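Local structure of phospholethanolamine N-methyltransferase 2 (Haemonchus contortus, 4KRI) at residues G20-Q25 with S45-S50; L94-V99 with K163-K168; R103-K108 with H151-D156; Y139-V144 with F157-M162. The protein probably transfers methyl groups from S-adenosylmethionine to phosphomonomethylethanolamine and its dimethyl product in nematode phosphocholine biosynthesis. All blocks are in the same frame, centred on the assembly; numbering follows the deposited sequence.

Interaction 1 (G20-Q25 with S45-S50); sequences GAEPQQ and SKTATS
Thr47 and Ala48 meet the carbonyls of Pro23 and Gln24 where two parallel strands, 25-29 and 48-52, begin to pair. The one bridge between the segments joins Gln25 to Ala48, with their CA atoms 5.0 Å apart. Just ahead of it, Ala48 N donates to Gln24 O at 2.9 Å in a nearly straight bond, the N-H...O angle being 174°. One residue earlier a side chain takes over the linking: Thr47 OG1 donates to Pro23 O at 2.6 Å, lying in the carbonyl plane. The torsion explains this reach, since OG1 is anti to the carbonyl carbon and beside the backbone N (chi1 -62°). That hydroxyl also accepts a hydrogen bond from a water, 2.7 Å from Thr47 OG1, and the same water donates to Glu22 OE1, so Glu22 is tied to Thr47 through solvent. Lys46 meets Glu22 more loosely, its chain crossing the glutamate at about a right angle with the charged atoms apart.

In the second shell, Pro23, whose carbonyl Thr47 holds, is buried against Leu14 and Ile18 of helix 5-18. On the other flank of strand 25-29, Gln25 N donates to Asp65 of strand 64-70. The Gln25 chain is bent at chi2, and its amide lies against the Ala48 methyl, with Gln25 NE2 3.5 Å from Ala48 CB.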
loop_
_atom_site.group_PDB
_atom_site.type_symbol
_atom_site.label_atom_id
_atom_site.label_comp_id
_atom_site.label_asym_id
_atom_site.label_seq_id
_atom_site.Cartn_x
_atom_site.Cartn_y
_atom_site.Cartn_z
ATOM N N GLY A 20 -11.013 -20.324 1.824
ATOM C CA GLY A 20 -12.265 -21.033 2.058
ATOM C C GLY A 20 -12.298 -21.833 3.349
ATOM O O GLY A 20 -13.323 -22.431 3.676
ATOM N N ALA A 21 -11.180 -21.851 4.078
ATOM C CA ALA A 21 -11.087 -22.611 5.329
ATOM C C ALA A 21 -11.945 -22.004 6.418
ATOM O O ALA A 21 -12.121 -20.785 6.472
ATOM C CB ALA A 21 -9.641 -22.685 5.809
ATOM N N GLU A 22 -12.471 -22.852 7.294
ATOM C CA GLU A 22 -12.995 -22.342 8.545
ATOM C C GLU A 22 -11.974 -22.689 9.615
ATOM O O GLU A 22 -11.526 -23.835 9.700
ATOM C CB GLU A 22 -14.369 -22.928 8.855
ATOM C CG GLU A 22 -15.470 -22.408 7.930
ATOM C CD GLU A 22 -15.657 -20.904 8.021
ATOM O OE1 GLU A 22 -15.623 -20.346 9.140
ATOM O OE2 GLU A 22 -15.859 -20.265 6.969
ATOM N N PRO A 23 -11.601 -21.696 10.429
ATOM C CA PRO A 23 -10.561 -21.935 11.433
ATOM C C PRO A 23 -11.055 -22.890 12.520
ATOM O O PRO A 23 -12.193 -22.761 12.998
ATOM C CB PRO A 23 -10.290 -20.538 12.000
ATOM C CG PRO A 23 -11.589 -19.781 11.780
ATOM C CD PRO A 23 -12.160 -20.331 10.500
ATOM N N GLN A 24 -10.220 -23.849 12.907
ATOM C CA GLN A 24 -10.656 -24.845 13.891
ATOM C C GLN A 24 -10.700 -24.277 15.292
ATOM O O GLN A 24 -11.621 -24.578 16.053
ATOM C CB GLN A 24 -9.753 -26.081 13.868
ATOM C CG GLN A 24 -9.852 -26.901 12.578
ATOM C CD GLN A 24 -8.879 -28.067 12.563
ATOM O OE1 GLN A 24 -7.763 -27.963 13.069
ATOM N NE2 GLN A 24 -9.305 -29.188 11.999
ATOM N N GLN A 25 -9.699 -23.475 15.637
ATOM C CA GLN A 25 -9.659 -22.837 16.959
ATOM C C GLN A 25 -9.456 -21.338 16.819
ATOM O O GLN A 25 -8.474 -20.895 16.218
ATOM C CB GLN A 25 -8.525 -23.414 17.814
ATOM C CG GLN A 25 -8.656 -24.894 18.157
ATOM C CD GLN A 25 -9.722 -25.187 19.201
ATOM O OE1 GLN A 25 -9.975 -24.384 20.107
ATOM N NE2 GLN A 25 -10.349 -26.353 19.082
ATOM N N SER A 45 -20.170 -24.453 13.440
ATOM C CA SER A 45 -19.865 -25.552 14.351
ATOM C C SER A 45 -18.488 -26.183 14.144
ATOM O O SER A 45 -18.043 -26.965 14.981
ATOM C CB SER A 45 -20.958 -26.624 14.274
ATOM O OG SER A 45 -21.102 -27.094 12.941
ATOM N N LYS A 46 -17.809 -25.846 13.045
ATOM C CA LYS A 46 -16.466 -26.372 12.824
ATOM C C LYS A 46 -15.404 -25.549 13.546
ATOM O O LYS A 46 -14.213 -25.877 13.503
ATOM C CB LYS A 46 -16.157 -26.472 11.320
ATOM C CG LYS A 46 -16.965 -27.561 10.622
ATOM C CD LYS A 46 -16.756 -27.525 9.109
ATOM C CE LYS A 46 -17.287 -26.231 8.505
ATOM N NZ LYS A 46 -16.996 -26.124 7.034
ATOM N N THR A 47 -15.839 -24.499 14.238
ATOM C CA THR A 47 -14.915 -23.621 14.934
ATOM C C THR A 47 -15.190 -23.645 16.427
ATOM O O THR A 47 -16.348 -23.561 16.842
ATOM C CB THR A 47 -15.079 -22.175 14.447
ATOM O OG1 THR A 47 -14.756 -22.104 13.054
ATOM C CG2 THR A 47 -14.170 -21.230 15.240
ATOM N N ALA A 48 -14.134 -23.781 17.225
ATOM C CA ALA A 48 -14.253 -23.634 18.674
ATOM C C ALA A 48 -13.704 -22.276 19.027
ATOM O O ALA A 48 -12.637 -21.899 18.546
ATOM C CB ALA A 48 -13.473 -24.723 19.402
ATOM N N THR A 49 -14.418 -21.529 19.865
ATOM C CA THR A 49 -13.988 -20.167 20.164
ATOM C C THR A 49 -13.696 -19.980 21.646
ATOM O O THR A 49 -14.464 -20.441 22.495
ATOM C CB THR A 49 -15.042 -19.136 19.689
ATOM O OG1 THR A 49 -14.691 -17.832 20.166
ATOM C CG2 THR A 49 -16.414 -19.498 20.219
ATOM N N SER A 50 -12.573 -19.331 21.949
ATOM C CA SER A 50 -12.265 -18.951 23.328
ATOM C C SER A 50 -12.230 -17.436 23.391
ATOM O O SER A 50 -11.677 -16.803 22.498
ATOM C CB SER A 50 -10.892 -19.479 23.743
ATOM O OG SER A 50 -10.763 -20.864 23.473
HETATM O O HOH W 1 -16.766 -21.438 11.304
HETATM O O HOH W 2 -10.235 -21.610 20.841
#

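Interaction 2 (L94-V99 with K163-K168); sequences LRTDGV and KKPFPK
Lys163 lies along the corner at 94-98 with its whole aliphatic chain. CG stands anti to the backbone N (chi1 -177°), and every later torsion is also near 180°, so the side chain is fully extended. CB lies 3.8 Å from Arg95 O, and CG keeps to the same carbonyl at a slightly greater distance. CD is about equally near Leu94 O and Arg95 O, and it also touches Leu94 CB. CE is 3.7 Å from Leu94 O. NZ ends the run by donating to that oxygen, with 2.9 Å between Lys163 NZ and Leu94 O. The ammonium has further partners: Leu91 O near the end of helix 80-93, the carboxylate of Glu129 in a salt bridge, and a water that also bonds Thr96 OG1.

Within this corner is a type II beta turn from Arg95 to Gly98, closed by Gly98 N donating to Arg95 O at 2.8 Å, with Asp97 at its third position showing the expected positive phi (76°). The turn leads into strand 98-105, which runs antiparallel to strand 156-166. Lys163 N donates to Gly98 O at 2.9 Å, and Asp97 N returns a more bent bond to Lys163 O at 2.8 Å. Lys164 begins pointing away from the turn; the bend at chi2 (-67°) swings CD back toward Asp97, and the extended remainder carries NZ to the carboxylate. Lys164 NZ reaches Asp97 OD1 at 2.7 Å in a salt bridge that meets the oxygen from above the carboxylate plane. Thr96 CG2 rests 3.8 Å from Pro165 CD.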
loop_
_atom_site.group_PDB
_atom_site.type_symbol
_atom_site.label_atom_id
_atom_site.label_comp_id
_atom_site.label_asym_id
_atom_site.label_seq_id
_atom_site.Cartn_x
_atom_site.Cartn_y
_atom_site.Cartn_z
ATOM N N LEU A 94 -0.685 -18.600 19.245
ATOM C CA LEU A 94 -0.969 -19.001 17.862
ATOM C C LEU A 94 -0.146 -20.191 17.411
ATOM O O LEU A 94 1.015 -20.328 17.790
ATOM C CB LEU A 94 -0.694 -17.840 16.896
ATOM C CG LEU A 94 -1.740 -16.723 16.918
ATOM C CD1 LEU A 94 -1.162 -15.460 16.286
ATOM C CD2 LEU A 94 -3.009 -17.147 16.182
ATOM N N ARG A 95 -0.754 -21.054 16.603
ATOM C CA ARG A 95 0.008 -22.048 15.848
ATOM C C ARG A 95 0.864 -21.348 14.809
ATOM O O ARG A 95 0.533 -20.248 14.367
ATOM C CB ARG A 95 -0.940 -22.986 15.099
ATOM C CG ARG A 95 -1.807 -23.829 15.996
ATOM C CD ARG A 95 -2.889 -24.554 15.197
ATOM N NE ARG A 95 -2.319 -25.415 14.162
ATOM C CZ ARG A 95 -2.793 -26.617 13.852
ATOM N NH1 ARG A 95 -3.850 -27.096 14.496
ATOM N NH2 ARG A 95 -2.215 -27.339 12.898
ATOM N N THR A 96 1.948 -21.989 14.377
ATOM C CA THR A 96 2.678 -21.455 13.235
ATOM C C THR A 96 1.717 -21.386 12.039
ATOM O O THR A 96 0.900 -22.291 11.840
ATOM C CB THR A 96 3.938 -22.284 12.914
ATOM O OG1 THR A 96 4.844 -22.199 14.024
ATOM C CG2 THR A 96 4.631 -21.745 11.659
ATOM N N ASP A 97 1.805 -20.286 11.297
ATOM C CA ASP A 97 0.891 -19.922 10.194
ATOM C C ASP A 97 -0.463 -19.409 10.680
ATOM O O ASP A 97 -1.327 -19.087 9.866
ATOM C CB ASP A 97 0.679 -21.060 9.192
ATOM C CG ASP A 97 1.966 -21.556 8.587
ATOM O OD1 ASP A 97 2.866 -20.728 8.333
ATOM O OD2 ASP A 97 2.072 -22.781 8.371
ATOM N N GLY A 98 -0.639 -19.321 11.993
ATOM C CA GLY A 98 -1.862 -18.769 12.558
ATOM C C GLY A 98 -1.957 -17.281 12.266
ATOM O O GLY A 98 -0.939 -16.614 12.082
ATOM N N VAL A 99 -3.178 -16.759 12.208
ATOM C CA VAL A 99 -3.384 -15.395 11.753
ATOM C C VAL A 99 -3.803 -14.509 12.920
ATOM O O VAL A 99 -4.658 -14.890 13.713
ATOM C CB VAL A 99 -4.486 -15.350 10.680
ATOM C CG1 VAL A 99 -4.745 -13.908 10.239
ATOM C CG2 VAL A 99 -4.089 -16.214 9.490
ATOM N N LYS A 163 1.804 -15.641 11.982
ATOM C CA LYS A 163 2.945 -16.143 12.747
ATOM C C LYS A 163 3.828 -17.018 11.867
ATOM O O LYS A 163 3.332 -17.938 11.218
ATOM C CB LYS A 163 2.462 -16.983 13.920
ATOM C CG LYS A 163 3.604 -17.482 14.807
ATOM C CD LYS A 163 3.096 -18.404 15.915
ATOM C CE LYS A 163 4.260 -18.946 16.736
ATOM N NZ LYS A 163 3.815 -19.743 17.916
ATOM N N LYS A 164 5.132 -16.743 11.856
ATOM C CA LYS A 164 6.081 -17.490 11.018
ATOM C C LYS A 164 7.362 -17.785 11.792
ATOM O O LYS A 164 7.682 -17.098 12.771
ATOM C CB LYS A 164 6.434 -16.689 9.758
ATOM C CG LYS A 164 5.283 -16.476 8.807
ATOM C CD LYS A 164 4.831 -17.790 8.185
ATOM C CE LYS A 164 3.771 -17.541 7.111
ATOM N NZ LYS A 164 3.262 -18.807 6.512
ATOM N N PRO A 165 8.088 -18.832 11.374
ATOM C CA PRO A 165 9.402 -19.124 11.960
ATOM C C PRO A 165 10.488 -18.265 11.309
ATOM O O PRO A 165 10.401 -17.979 10.109
ATOM C CB PRO A 165 9.611 -20.598 11.605
ATOM C CG PRO A 165 8.896 -20.755 10.287
ATOM C CD PRO A 165 7.659 -19.873 10.421
ATOM N N PHE A 166 11.492 -17.848 12.084
ATOM C CA PHE A 166 12.588 -17.034 11.541
ATOM C C PHE A 166 13.964 -17.510 12.010
ATOM O O PHE A 166 14.104 -17.988 13.139
ATOM C CB PHE A 166 12.427 -15.557 11.939
ATOM C CG PHE A 166 11.278 -14.860 11.271
ATOM C CD1 PHE A 166 11.431 -14.274 10.018
ATOM C CD2 PHE A 166 10.049 -14.768 11.904
ATOM C CE1 PHE A 166 10.369 -13.621 9.401
ATOM C CE2 PHE A 166 8.985 -14.122 11.297
ATOM C CZ PHE A 166 9.140 -13.546 10.047
ATOM N N PRO A 167 14.994 -17.348 11.152
ATOM C CA PRO A 167 16.386 -17.602 11.554
ATOM C C PRO A 167 16.793 -16.723 12.739
ATOM O O PRO A 167 16.033 -15.837 13.133
ATOM C CB PRO A 167 17.192 -17.194 10.313
ATOM C CG PRO A 167 16.241 -17.320 9.177
ATOM C CD PRO A 167 14.893 -16.951 9.735
ATOM N N LYS A 168 17.980 -16.953 13.291
ATOM C CA LYS A 168 18.405 -16.232 14.487
ATOM C C LYS A 168 19.363 -15.086 14.169
ATOM O O LYS A 168 18.946 -14.020 13.711
ATOM C CB LYS A 168 19.035 -17.199 15.495
ATOM C CG LYS A 168 18.267 -18.506 15.649
ATOM C CD LYS A 168 18.650 -19.237 16.927
ATOM C CE LYS A 168 17.933 -18.648 18.132
ATOM N NZ LYS A 168 18.551 -19.094 19.411
HETATM O O HOH W 3 4.373 -22.411 16.731
#

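Interaction 3 (R103-K108 with H151-D156); sequences RQDLSK and HQNWLD
Arg103 bends at chi2 (-78°), turning CD toward Asp156, whose CG stands anti to its own backbone N. The resulting salt bridge is side-on and two-pronged: Arg103 NE donates to Asp156 OD1 at 2.8 Å, and Arg103 NH2 to Asp156 OD2 at 2.9 Å. Both oxygens are met on the syn side, and the guanidinium and carboxylate planes are only 20° apart.

Asp105 pairs with Asp156 as an antiparallel non-hydrogen-bonded pair where strand 98-105 ends and strand 156-166 begins. Just beyond it, Leu106 N donates to Leu155 O at 2.8 Å. The Asp105 carboxylate turns instead to Asn153, tip to tip, their planes 50° apart, and Asn153 ND2 donates to Asp105 OD1 at 3.0 Å. Ser107 N reaches the same OD1, also at 3.0 Å but from the opposite face of the carboxylate, forming an Asx turn; Ser107 OG donates to the other oxygen. Asn153 makes a second Asx turn through its OD1, which accepts from Leu155 N.

Two carboxylates thus lie close, with 4.2 Å between Asp105 OD1 and Asp156 OD1. Asp156 is balanced by Arg103 and also bonded by Ser147 OG, whereas Asp105's donors within the two segments are neutral, and a water bonded to Asp156 OD2 reaches Asp105 OD2 weakly. Those donors and the nearby guanidinium would be expected to help both acids remain charged despite their mutual repulsion.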
loop_
_atom_site.group_PDB
_atom_site.type_symbol
_atom_site.label_atom_id
_atom_site.label_comp_id
_atom_site.label_asym_id
_atom_site.label_seq_id
_atom_site.Cartn_x
_atom_site.Cartn_y
_atom_site.Cartn_z
ATOM N N ARG A 103 -7.523 -5.066 15.454
ATOM C CA ARG A 103 -8.227 -3.829 15.158
ATOM C C ARG A 103 -7.973 -2.850 16.294
ATOM O O ARG A 103 -8.258 -3.138 17.458
ATOM C CB ARG A 103 -9.736 -4.096 15.031
ATOM C CG ARG A 103 -10.611 -2.889 14.612
ATOM C CD ARG A 103 -10.880 -1.918 15.773
ATOM N NE ARG A 103 -11.896 -0.928 15.432
ATOM C CZ ARG A 103 -13.197 -1.080 15.662
ATOM N NH1 ARG A 103 -13.663 -2.179 16.248
ATOM N NH2 ARG A 103 -14.037 -0.123 15.309
ATOM N N GLN A 104 -7.445 -1.684 15.957
ATOM C CA GLN A 104 -7.241 -0.644 16.945
ATOM C C GLN A 104 -7.474 0.708 16.304
ATOM O O GLN A 104 -6.886 1.010 15.261
ATOM C CB GLN A 104 -5.823 -0.729 17.515
ATOM C CG GLN A 104 -5.532 0.273 18.621
ATOM C CD GLN A 104 -6.329 0.001 19.880
ATOM O OE1 GLN A 104 -6.543 -1.153 20.259
ATOM N NE2 GLN A 104 -6.786 1.068 20.532
ATOM N N ASP A 105 -8.327 1.520 16.932
ATOM C CA ASP A 105 -8.592 2.882 16.463
ATOM C C ASP A 105 -7.453 3.809 16.881
ATOM O O ASP A 105 -7.124 3.888 18.070
ATOM C CB ASP A 105 -9.913 3.370 17.050
ATOM C CG ASP A 105 -10.298 4.754 16.575
ATOM O OD1 ASP A 105 -9.759 5.231 15.549
ATOM O OD2 ASP A 105 -11.161 5.363 17.236
ATOM N N LEU A 106 -6.846 4.503 15.917
ATOM C CA LEU A 106 -5.746 5.418 16.213
ATOM C C LEU A 106 -6.151 6.893 16.047
ATOM O O LEU A 106 -5.296 7.772 16.018
ATOM C CB LEU A 106 -4.511 5.090 15.354
ATOM C CG LEU A 106 -3.869 3.709 15.553
ATOM C CD1 LEU A 106 -2.639 3.578 14.678
ATOM C CD2 LEU A 106 -3.496 3.489 16.999
ATOM N N SER A 107 -7.452 7.159 15.948
ATOM C CA SER A 107 -7.920 8.527 15.714
ATOM C C SER A 107 -7.694 9.448 16.917
ATOM O O SER A 107 -7.629 10.669 16.764
ATOM C CB SER A 107 -9.393 8.546 15.299
ATOM O OG SER A 107 -10.249 8.195 16.372
ATOM N N LYS A 108 -7.578 8.867 18.108
ATOM C CA LYS A 108 -7.329 9.660 19.314
ATOM C C LYS A 108 -5.846 9.681 19.642
ATOM O O LYS A 108 -5.442 10.220 20.673
ATOM C CB LYS A 108 -8.121 9.128 20.514
ATOM C CG LYS A 108 -9.637 9.253 20.384
ATOM C CD LYS A 108 -10.328 8.933 21.707
ATOM C CE LYS A 108 -11.563 9.802 21.916
ATOM N NZ LYS A 108 -12.641 9.512 20.932
ATOM N N HIS A 151 -18.482 7.641 10.816
ATOM C CA HIS A 151 -17.827 8.525 11.785
ATOM C C HIS A 151 -16.762 9.461 11.215
ATOM O O HIS A 151 -16.054 10.130 11.980
ATOM C CB HIS A 151 -17.208 7.690 12.910
ATOM C CG HIS A 151 -18.202 6.869 13.663
ATOM N ND1 HIS A 151 -19.220 7.433 14.404
ATOM C CD2 HIS A 151 -18.331 5.529 13.804
ATOM C CE1 HIS A 151 -19.941 6.474 14.956
ATOM N NE2 HIS A 151 -19.421 5.310 14.613
ATOM N N GLN A 152 -16.653 9.534 9.889
ATOM C CA GLN A 152 -15.604 10.320 9.243
ATOM C C GLN A 152 -14.224 10.080 9.861
ATOM O O GLN A 152 -13.467 11.017 10.130
ATOM C CB GLN A 152 -15.968 11.809 9.245
ATOM C CG GLN A 152 -16.993 12.191 8.167
ATOM C CD GLN A 152 -17.084 13.681 7.962
ATOM O OE1 GLN A 152 -17.058 14.447 8.920
ATOM N NE2 GLN A 152 -17.200 14.103 6.716
ATOM N N ASN A 153 -13.926 8.807 10.103
ATOM C CA ASN A 153 -12.680 8.402 10.743
ATOM C C ASN A 153 -11.924 7.442 9.836
ATOM O O ASN A 153 -12.370 6.317 9.621
ATOM C CB ASN A 153 -13.004 7.702 12.067
ATOM C CG ASN A 153 -11.764 7.206 12.787
ATOM O OD1 ASN A 153 -10.634 7.520 12.399
ATOM N ND2 ASN A 153 -11.973 6.447 13.868
ATOM N N TRP A 154 -10.776 7.894 9.325
ATOM C CA TRP A 154 -9.941 7.123 8.404
ATOM C C TRP A 154 -8.771 6.466 9.127
ATOM O O TRP A 154 -7.953 5.789 8.501
ATOM C CB TRP A 154 -9.396 8.038 7.285
ATOM C CG TRP A 154 -10.374 8.341 6.150
ATOM C CD1 TRP A 154 -10.384 7.756 4.903
ATOM C CD2 TRP A 154 -11.457 9.295 6.155
ATOM N NE1 TRP A 154 -11.412 8.282 4.150
ATOM C CE2 TRP A 154 -12.074 9.225 4.881
ATOM C CE3 TRP A 154 -11.964 10.192 7.109
ATOM C CZ2 TRP A 154 -13.178 10.020 4.546
ATOM C CZ3 TRP A 154 -13.059 10.980 6.769
ATOM C CH2 TRP A 154 -13.653 10.889 5.491
ATOM N N LEU A 155 -8.695 6.656 10.443
ATOM C CA LEU A 155 -7.566 6.134 11.218
ATOM C C LEU A 155 -7.943 4.990 12.165
ATOM O O LEU A 155 -7.312 4.791 13.213
ATOM C CB LEU A 155 -6.901 7.261 12.009
ATOM C CG LEU A 155 -6.521 8.474 11.169
ATOM C CD1 LEU A 155 -6.045 9.583 12.104
ATOM C CD2 LEU A 155 -5.446 8.113 10.137
ATOM N N ASP A 156 -8.960 4.230 11.788
ATOM C CA ASP A 156 -9.366 3.060 12.562
ATOM C C ASP A 156 -8.788 1.879 11.778
ATOM O O ASP A 156 -9.222 1.605 10.661
ATOM C CB ASP A 156 -10.902 3.023 12.644
ATOM C CG ASP A 156 -11.419 2.080 13.706
ATOM O OD1 ASP A 156 -10.598 1.347 14.312
ATOM O OD2 ASP A 156 -12.660 2.062 13.939
HETATM O O HOH W 4 -13.492 3.258 16.349
#

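Interaction 4 (Y139-V144 with F157-M162); sequences YAVNEV and FIWTLM
Val141 packs against Phe157 and Trp159 across an antiparallel strand pair, 132-143 with 156-166, that carries a classic beta bulge. The two short strand segments make an angle of 162° and approach to 4.5 Å between axes.

Backbone bonds set the register. Asn142 and Ile158 exchange two, N to O in each direction, both 2.8 Å. At the bulge Tyr139 and Ala140 both face Thr160, whose O accepts from Tyr139 N at 3.1 Å and from Ala140 N at 3.3 Å; Ala140 O takes Thr160 N in return.

Apolar contacts divide between the faces. On the Val141 face, CG2 stands anti to the carbonyl carbon and meets Trp159 CD1 at 3.6 Å, while CG1 lies over one face of the indole and also touches Phe157 CD1. Helix 114-124 covers this side, and its Thr119 bonds Trp159 NE1. On the other face the Val144 and Ile158 side chains cross at about a right angle, CG2 against CG1, beside helix 5-18. Tyr139 lies alongside Thr160, its CD2 against CG2, and its hydroxyl bonds the backbone of Glu284.

Water bridges the Asn142 face: one molecule accepts from Asn142 ND2 at 2.7 Å, donates to Ile158 O and hydrogen-bonds Thr160 OG1.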
loop_
_atom_site.group_PDB
_atom_site.type_symbol
_atom_site.label_atom_id
_atom_site.label_comp_id
_atom_site.label_asym_id
_atom_site.label_seq_id
_atom_site.Cartn_x
_atom_site.Cartn_y
_atom_site.Cartn_z
ATOM N N TYR A 139 0.938 -8.912 6.362
ATOM C CA TYR A 139 0.043 -9.102 5.222
ATOM C C TYR A 139 -0.613 -7.796 4.758
ATOM O O TYR A 139 -0.521 -7.441 3.582
ATOM C CB TYR A 139 -1.021 -10.170 5.503
ATOM C CG TYR A 139 -1.906 -10.423 4.309
ATOM C CD1 TYR A 139 -1.467 -11.205 3.244
ATOM C CD2 TYR A 139 -3.175 -9.869 4.232
ATOM C CE1 TYR A 139 -2.277 -11.424 2.137
ATOM C CE2 TYR A 139 -3.987 -10.088 3.132
ATOM C CZ TYR A 139 -3.542 -10.866 2.096
ATOM O OH TYR A 139 -4.371 -11.071 1.010
ATOM N N ALA A 140 -1.294 -7.097 5.658
ATOM C CA ALA A 140 -1.949 -5.847 5.275
ATOM C C ALA A 140 -2.322 -4.987 6.466
ATOM O O ALA A 140 -2.408 -5.466 7.594
ATOM C CB ALA A 140 -3.198 -6.119 4.428
ATOM N N VAL A 141 -2.533 -3.706 6.196
ATOM C CA VAL A 141 -3.244 -2.835 7.122
ATOM C C VAL A 141 -4.418 -2.268 6.346
ATOM O O VAL A 141 -4.239 -1.677 5.280
ATOM C CB VAL A 141 -2.399 -1.644 7.591
ATOM C CG1 VAL A 141 -3.173 -0.868 8.687
ATOM C CG2 VAL A 141 -1.053 -2.103 8.123
ATOM N N ASN A 142 -5.620 -2.465 6.868
ATOM C CA ASN A 142 -6.810 -1.901 6.256
ATOM C C ASN A 142 -7.454 -0.882 7.168
ATOM O O ASN A 142 -7.191 -0.854 8.374
ATOM C CB ASN A 142 -7.844 -2.990 5.967
ATOM C CG ASN A 142 -7.458 -3.866 4.798
ATOM O OD1 ASN A 142 -7.604 -3.469 3.632
ATOM N ND2 ASN A 142 -7.003 -5.084 5.097
ATOM N N GLU A 143 -8.309 -0.051 6.591
ATOM C CA GLU A 143 -9.162 0.819 7.400
ATOM C C GLU A 143 -10.467 0.115 7.711
ATOM O O GLU A 143 -11.006 -0.601 6.858
ATOM C CB GLU A 143 -9.496 2.107 6.642
ATOM C CG GLU A 143 -8.296 2.965 6.288
ATOM C CD GLU A 143 -8.703 4.178 5.467
ATOM O OE1 GLU A 143 -9.106 3.979 4.308
ATOM O OE2 GLU A 143 -8.670 5.326 5.976
ATOM N N VAL A 144 -10.987 0.343 8.919
ATOM C CA VAL A 144 -12.337 -0.082 9.248
ATOM C C VAL A 144 -13.311 0.797 8.469
ATOM O O VAL A 144 -13.364 2.012 8.677
ATOM C CB VAL A 144 -12.634 0.075 10.754
ATOM C CG1 VAL A 144 -14.070 -0.372 11.066
ATOM C CG2 VAL A 144 -11.643 -0.737 11.551
ATOM N N PHE A 157 -7.769 1.215 12.321
ATOM C CA PHE A 157 -6.994 0.260 11.505
ATOM C C PHE A 157 -7.176 -1.215 11.866
ATOM O O PHE A 157 -7.458 -1.549 13.011
ATOM C CB PHE A 157 -5.514 0.625 11.567
ATOM C CG PHE A 157 -5.206 1.954 10.948
ATOM C CD1 PHE A 157 -5.272 2.118 9.575
ATOM C CD2 PHE A 157 -4.886 3.045 11.745
ATOM C CE1 PHE A 157 -4.982 3.341 8.988
ATOM C CE2 PHE A 157 -4.608 4.278 11.175
ATOM C CZ PHE A 157 -4.654 4.424 9.788
ATOM N N ILE A 158 -7.016 -2.080 10.868
ATOM C CA ILE A 158 -7.000 -3.528 11.053
ATOM C C ILE A 158 -5.686 -4.045 10.495
ATOM O O ILE A 158 -5.411 -3.878 9.308
ATOM C CB ILE A 158 -8.116 -4.204 10.264
ATOM C CG1 ILE A 158 -9.479 -3.621 10.661
ATOM C CG2 ILE A 158 -8.094 -5.725 10.497
ATOM C CD1 ILE A 158 -10.588 -3.976 9.675
ATOM N N TRP A 159 -4.871 -4.669 11.335
ATOM C CA TRP A 159 -3.668 -5.333 10.833
ATOM C C TRP A 159 -3.981 -6.795 10.598
ATOM O O TRP A 159 -4.635 -7.430 11.412
ATOM C CB TRP A 159 -2.523 -5.253 11.861
ATOM C CG TRP A 159 -1.838 -3.928 11.961
ATOM C CD1 TRP A 159 -0.639 -3.577 11.402
ATOM C CD2 TRP A 159 -2.289 -2.784 12.688
ATOM N NE1 TRP A 159 -0.324 -2.275 11.738
ATOM C CE2 TRP A 159 -1.326 -1.767 12.520
ATOM C CE3 TRP A 159 -3.421 -2.516 13.465
ATOM C CZ2 TRP A 159 -1.460 -0.504 13.101
ATOM C CZ3 TRP A 159 -3.555 -1.266 14.034
ATOM C CH2 TRP A 159 -2.581 -0.275 13.847
ATOM N N THR A 160 -3.489 -7.337 9.495
ATOM C CA THR A 160 -3.549 -8.775 9.254
ATOM C C THR A 160 -2.108 -9.254 9.260
ATOM O O THR A 160 -1.327 -8.829 8.416
ATOM C CB THR A 160 -4.159 -9.083 7.865
ATOM O OG1 THR A 160 -5.516 -8.610 7.816
ATOM C CG2 THR A 160 -4.174 -10.587 7.617
ATOM N N LEU A 161 -1.760 -10.128 10.206
ATOM C CA LEU A 161 -0.380 -10.622 10.356
ATOM C C LEU A 161 -0.410 -12.134 10.515
ATOM O O LEU A 161 -1.413 -12.686 10.957
ATOM C CB LEU A 161 0.250 -10.001 11.610
ATOM C CG LEU A 161 0.206 -8.475 11.743
ATOM C CD1 LEU A 161 0.593 -8.049 13.161
ATOM C CD2 LEU A 161 1.123 -7.824 10.729
ATOM N N MET A 162 0.683 -12.810 10.163
ATOM C CA MET A 162 0.730 -14.266 10.280
ATOM C C MET A 162 1.964 -14.692 11.062
ATOM O O MET A 162 3.058 -14.172 10.829
ATOM C CB MET A 162 0.756 -14.887 8.873
ATOM C CG MET A 162 0.706 -16.407 8.846
ATOM S SD MET A 162 0.257 -17.074 7.216
ATOM C CE MET A 162 0.138 -15.544 6.269
HETATM O O HOH W 5 -5.797 -5.945 7.367
#

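How the interactions relate
All four interactions lie in the N-terminal half of the chain, ahead of the ligand-pocket residues; the side chain of Ala140 in interaction 4 is about 11 Å from the bound S-adenosylhomocysteine. Interaction 1 closes first along the chain, at the far strand 48-52. Interaction 2 then spans 94-168 and encloses interactions 3 and 4, whose segments alternate. Strand 156-166 carries one side of interactions 2 and 4, and strand 98-105 serves interactions 2 and 3 at its two ends, their centres 28 Å apart. Interactions 3 and 4, 13 Å between centres, are joined by probable backbone bonds, Asp156 O to Val144 N and Gln104 N to Phe157 O. Together they mark successive strand pairings of the N-terminal region, parallel at 25-29 with 48-52 and antiparallel at 98-105, 156-166 and 132-143.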